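Local coordinates for attaching and effacing protein, pathogenesis factor (Escherichia coli, PDB 4E9L) that probably mediates bacterial adhesion as an intimin/invasin-family adhesin, this chain being a run of immunoglobulin-like domains from the longer protein, at residues G87-A92 and A111-K116; S211-L216 and S255-L260. All coordinates share one frame; numbering follows the deposited sequence.

Contact 1 of 2, residues G87-A92 and A111-K116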
# COMPACT_ATOMS: atom_id res chain seq x y z
N GLY A 87 11.50 59.14 -3.97
CA GLY A 87 12.89 58.82 -3.66
C GLY A 87 13.32 57.49 -4.27
O GLY A 87 12.54 56.88 -5.03
N PRO A 88 14.54 57.00 -3.98
CA PRO A 88 14.93 55.70 -4.55
C PRO A 88 14.11 54.53 -4.00
O PRO A 88 13.60 54.60 -2.87
CB PRO A 88 16.42 55.57 -4.24
CG PRO A 88 16.75 56.66 -3.30
CD PRO A 88 15.59 57.58 -3.12
N LEU A 89 13.98 53.45 -4.79
CA LEU A 89 13.25 52.26 -4.32
C LEU A 89 13.85 51.80 -3.00
O LEU A 89 15.08 51.73 -2.83
CB LEU A 89 13.33 51.10 -5.33
CG LEU A 89 12.56 49.85 -4.91
CD1 LEU A 89 11.58 49.46 -5.93
CD2 LEU A 89 13.48 48.72 -4.59
N ASP A 90 12.98 51.46 -2.07
CA ASP A 90 13.42 50.93 -0.79
C ASP A 90 12.81 49.54 -0.66
O ASP A 90 11.59 49.43 -0.55
CB ASP A 90 12.97 51.86 0.35
CG ASP A 90 13.68 51.54 1.66
OD1 ASP A 90 13.58 50.39 2.13
OD2 ASP A 90 14.30 52.45 2.23
N ALA A 91 13.65 48.47 -0.67
CA ALA A 91 13.13 47.09 -0.55
C ALA A 91 12.29 46.84 0.70
O ALA A 91 11.29 46.13 0.62
CB ALA A 91 14.26 46.07 -0.61
N ALA A 92 12.68 47.42 1.86
CA ALA A 92 11.93 47.24 3.12
C ALA A 92 10.47 47.79 3.05
O ALA A 92 9.60 47.30 3.77
CB ALA A 92 12.68 47.87 4.29
N ALA A 111 2.42 37.94 -11.15
CA ALA A 111 3.27 38.53 -10.11
C ALA A 111 2.94 40.02 -10.07
O ALA A 111 2.94 40.67 -11.11
CB ALA A 111 4.75 38.34 -10.44
N ILE A 112 2.64 40.54 -8.88
CA ILE A 112 2.31 41.94 -8.67
C ILE A 112 3.29 42.49 -7.64
O ILE A 112 3.22 42.16 -6.45
CB ILE A 112 0.84 42.21 -8.24
CG1 ILE A 112 -0.19 41.42 -9.11
CG2 ILE A 112 0.56 43.73 -8.29
CD1 ILE A 112 -0.77 40.16 -8.39
N TRP A 113 4.20 43.32 -8.11
CA TRP A 113 5.23 43.93 -7.28
C TRP A 113 4.83 45.38 -7.00
O TRP A 113 4.57 46.17 -7.93
CB TRP A 113 6.56 43.84 -8.03
CG TRP A 113 7.70 44.67 -7.52
CD1 TRP A 113 8.00 44.98 -6.22
CD2 TRP A 113 8.77 45.18 -8.31
NE1 TRP A 113 9.18 45.70 -6.16
CE2 TRP A 113 9.67 45.84 -7.43
CE3 TRP A 113 9.10 45.10 -9.68
CZ2 TRP A 113 10.82 46.50 -7.89
CZ3 TRP A 113 10.26 45.72 -10.12
CH2 TRP A 113 11.12 46.37 -9.23
N THR A 114 4.78 45.73 -5.73
CA THR A 114 4.44 47.06 -5.25
C THR A 114 5.76 47.70 -4.85
O THR A 114 6.40 47.24 -3.91
CB THR A 114 3.42 46.98 -4.10
OG1 THR A 114 2.28 46.28 -4.57
CG2 THR A 114 2.99 48.37 -3.61
N ALA A 115 6.20 48.70 -5.62
CA ALA A 115 7.49 49.36 -5.45
C ALA A 115 7.29 50.71 -4.79
O ALA A 115 6.54 51.56 -5.30
CB ALA A 115 8.15 49.53 -6.80
N LYS A 116 7.95 50.91 -3.65
CA LYS A 116 7.82 52.16 -2.87
C LYS A 116 9.16 52.65 -2.40
O LYS A 116 10.10 51.87 -2.26
CB LYS A 116 6.94 51.92 -1.63
CG LYS A 116 5.48 51.54 -1.90
CD LYS A 116 4.69 51.47 -0.57
CE LYS A 116 3.38 50.72 -0.70
NZ LYS A 116 2.58 50.82 0.56

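Contact 2 of 2, residues S211-L216 and S255-L260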
# COMPACT_ATOMS: atom_id res chain seq x y z
N SER A 211 -5.17 -10.08 6.61
CA SER A 211 -5.13 -8.83 5.86
C SER A 211 -3.77 -8.57 5.25
O SER A 211 -2.79 -9.23 5.61
CB SER A 211 -5.51 -7.70 6.81
OG SER A 211 -4.53 -7.58 7.82
N THR A 212 -3.73 -7.63 4.30
CA THR A 212 -2.51 -7.13 3.66
C THR A 212 -2.60 -5.60 3.51
O THR A 212 -3.67 -5.03 3.73
CB THR A 212 -2.20 -7.87 2.33
OG1 THR A 212 -0.86 -7.57 1.93
CG2 THR A 212 -3.12 -7.48 1.19
N THR A 213 -1.49 -4.96 3.15
CA THR A 213 -1.43 -3.52 2.94
C THR A 213 -1.53 -3.24 1.46
O THR A 213 -0.89 -3.90 0.63
CB THR A 213 -0.14 -2.90 3.53
OG1 THR A 213 -0.07 -3.24 4.91
CG2 THR A 213 -0.13 -1.37 3.38
N VAL A 214 -2.38 -2.29 1.14
CA VAL A 214 -2.58 -1.80 -0.23
C VAL A 214 -1.87 -0.45 -0.27
O VAL A 214 -2.10 0.36 0.63
CB VAL A 214 -4.08 -1.63 -0.56
CG1 VAL A 214 -4.27 -1.15 -2.00
CG2 VAL A 214 -4.82 -2.93 -0.34
N THR A 215 -1.04 -0.20 -1.29
CA THR A 215 -0.37 1.10 -1.45
C THR A 215 -0.83 1.73 -2.79
O THR A 215 -0.80 1.06 -3.84
CB THR A 215 1.18 0.96 -1.42
OG1 THR A 215 1.60 0.37 -0.19
CG2 THR A 215 1.90 2.30 -1.55
N LEU A 216 -1.24 3.00 -2.75
CA LEU A 216 -1.57 3.77 -3.95
C LEU A 216 -0.50 4.87 -4.10
O LEU A 216 -0.21 5.57 -3.13
CB LEU A 216 -2.97 4.44 -3.85
CG LEU A 216 -3.29 5.45 -4.99
CD1 LEU A 216 -3.55 4.73 -6.35
CD2 LEU A 216 -4.50 6.30 -4.63
N SER A 255 1.69 9.19 -1.68
CA SER A 255 1.62 7.78 -1.32
C SER A 255 0.50 7.63 -0.30
O SER A 255 0.41 8.42 0.64
CB SER A 255 2.95 7.33 -0.74
OG SER A 255 2.87 5.96 -0.36
N TYR A 256 -0.38 6.62 -0.46
CA TYR A 256 -1.49 6.38 0.49
C TYR A 256 -1.54 4.91 0.78
O TYR A 256 -1.32 4.10 -0.13
CB TYR A 256 -2.85 6.81 -0.11
CG TYR A 256 -2.90 8.24 -0.56
CD1 TYR A 256 -3.53 9.22 0.21
CD2 TYR A 256 -2.33 8.63 -1.78
CE1 TYR A 256 -3.60 10.54 -0.22
CE2 TYR A 256 -2.38 9.96 -2.21
CZ TYR A 256 -3.01 10.91 -1.42
OH TYR A 256 -3.06 12.21 -1.82
N VAL A 257 -1.83 4.53 2.02
CA VAL A 257 -1.91 3.10 2.35
C VAL A 257 -3.23 2.75 3.01
O VAL A 257 -3.82 3.59 3.69
CB VAL A 257 -0.71 2.58 3.19
CG1 VAL A 257 0.63 2.77 2.44
CG2 VAL A 257 -0.68 3.23 4.58
N ALA A 258 -3.68 1.50 2.85
CA ALA A 258 -4.91 1.03 3.51
C ALA A 258 -4.74 -0.44 3.81
O ALA A 258 -3.90 -1.10 3.20
CB ALA A 258 -6.13 1.25 2.60
N THR A 259 -5.56 -0.94 4.73
CA THR A 259 -5.61 -2.36 5.08
C THR A 259 -6.75 -3.05 4.35
O THR A 259 -7.91 -2.64 4.47
CB THR A 259 -5.74 -2.57 6.60
OG1 THR A 259 -4.68 -1.87 7.24
CG2 THR A 259 -5.70 -4.08 6.98
N LEU A 260 -6.42 -4.11 3.64
CA LEU A 260 -7.41 -4.91 2.93
C LEU A 260 -7.56 -6.17 3.78
O LEU A 260 -6.56 -6.87 4.00
CB LEU A 260 -6.87 -5.28 1.51
CG LEU A 260 -7.81 -6.02 0.54
CD1 LEU A 260 -7.23 -6.01 -0.87
CD2 LEU A 260 -7.95 -7.48 0.92
O HOH W 1 -2.16 -3.40 6.73

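Contact 1 of 2, residues G87-A92 and A111-K116
Leu-89 and Asp-90 meet the end of 111-116 through one backbone bond and one small apolar cluster. The polar part is Asp-90 N to Lys-116 O, at 2.9 Å. This bond is nearly straight, 170° at the hydrogen. Asp-90 O lies 3.3 Å from the same Lys-116 O without bonding to it. It has a partner in Ser-94 OG, which is also hydrogen-bonded to Lys-116 N and so bridges the two segments.

The apolar part rests on a single methyl, Leu-89 CD1. Leu-89 has CG anti to the backbone N (chi1 -179°), which brings CD1 up to Ala-115 and the Trp-113 ring. CD1 lies 3.5 Å from Ala-115 CB and 3.6 Å from Trp-113 CZ2. The approach to the indole is oblique. Ala-115 CB itself sits 3.8 Å above one face of the Trp-113 ring, toward its rim.

Trp-113 NE1, on the same ring edge as CZ2, is bonded to Ala-178 O, which restrains the turn of the indole. The ring also meets Trp-154 and, edge-to-face, Trp-146. The contact therefore joins the entry loop of an immunoglobulin-like domain to its aromatic core. Segment 87-92 leads into strand 95-99, and strand 108-114 runs between 95-99 and 153-159.

Contact 2 of 2, residues S211-L216 and S255-L260
Thr-212 to Leu-216 pair with Tyr-256 to Leu-260 as the two central strands of a four-stranded antiparallel sheet in an immunoglobulin-like domain. Six backbone hydrogen bonds join them, in reciprocal couples at Thr-212 with Leu-260, Val-214 with Ala-258, and Leu-216 with Tyr-256. Val-214 N to Ala-258 O is the straightest, 2.8 Å and 179° at the hydrogen. Thr-213 with Thr-259 and Thr-215 with Val-257 are the non-hydrogen-bonded pairs between them.

The face with Thr-212, Val-214, Leu-216, Tyr-256, Ala-258 and Leu-260 is buried and mostly apolar; Thr-212 OG1 is bonded to Glu-203 OE1. Val-214 CG2 touches Leu-260 CB at 3.6 Å, the two side chains crossing at a slant. Leu-216 O lies in the plane of the Tyr-256 ring, at its edge, 4.0 Å from CD2. Tyr-256 OH is bonded to Ile-226 O and Leu-229 N.

The other face is more polar. A water links Thr-213 OG1, at 2.8 Å, to Thr-259 OG1, at 3.0 Å. Both residues hold OG1 anti to the carbonyl carbon (chi1 -55° and -54°), which lets one water reach both hydroxyls. Thr-215 and Val-257 point the same way, with OG1 of Thr-215 3.7 Å from CG1 of Val-257.

Strand 198-201 flanks 211-217, and 244-252 flanks 255-261. Leu-216 and Leu-260 pack across the beta sandwich on strand 267-275 of the facing sheet, so the buried face is the sandwich interior.

In the fold
Contact 1 and contact 2 belong to different domains of one elongated chain. Their centres are about 51 Å apart, and their nearest atoms about 28 Å, so they do not touch. They follow each other in series along the sequence. The two domains repeat a strand order of 1-2-4-3 in one sheet. Strands 108-114 and 211-217 are each the second strand of their sheets, so they are probably equivalent. Contact 1 bonds the chain around the end of 108-114 to the loop entering its domain; contact 2 pairs 211-217 with its central neighbour. Contact 2 lies about 3 Å from the chain centre and contact 1 about 50 Å, centre to centre, as expected for domains strung end to end.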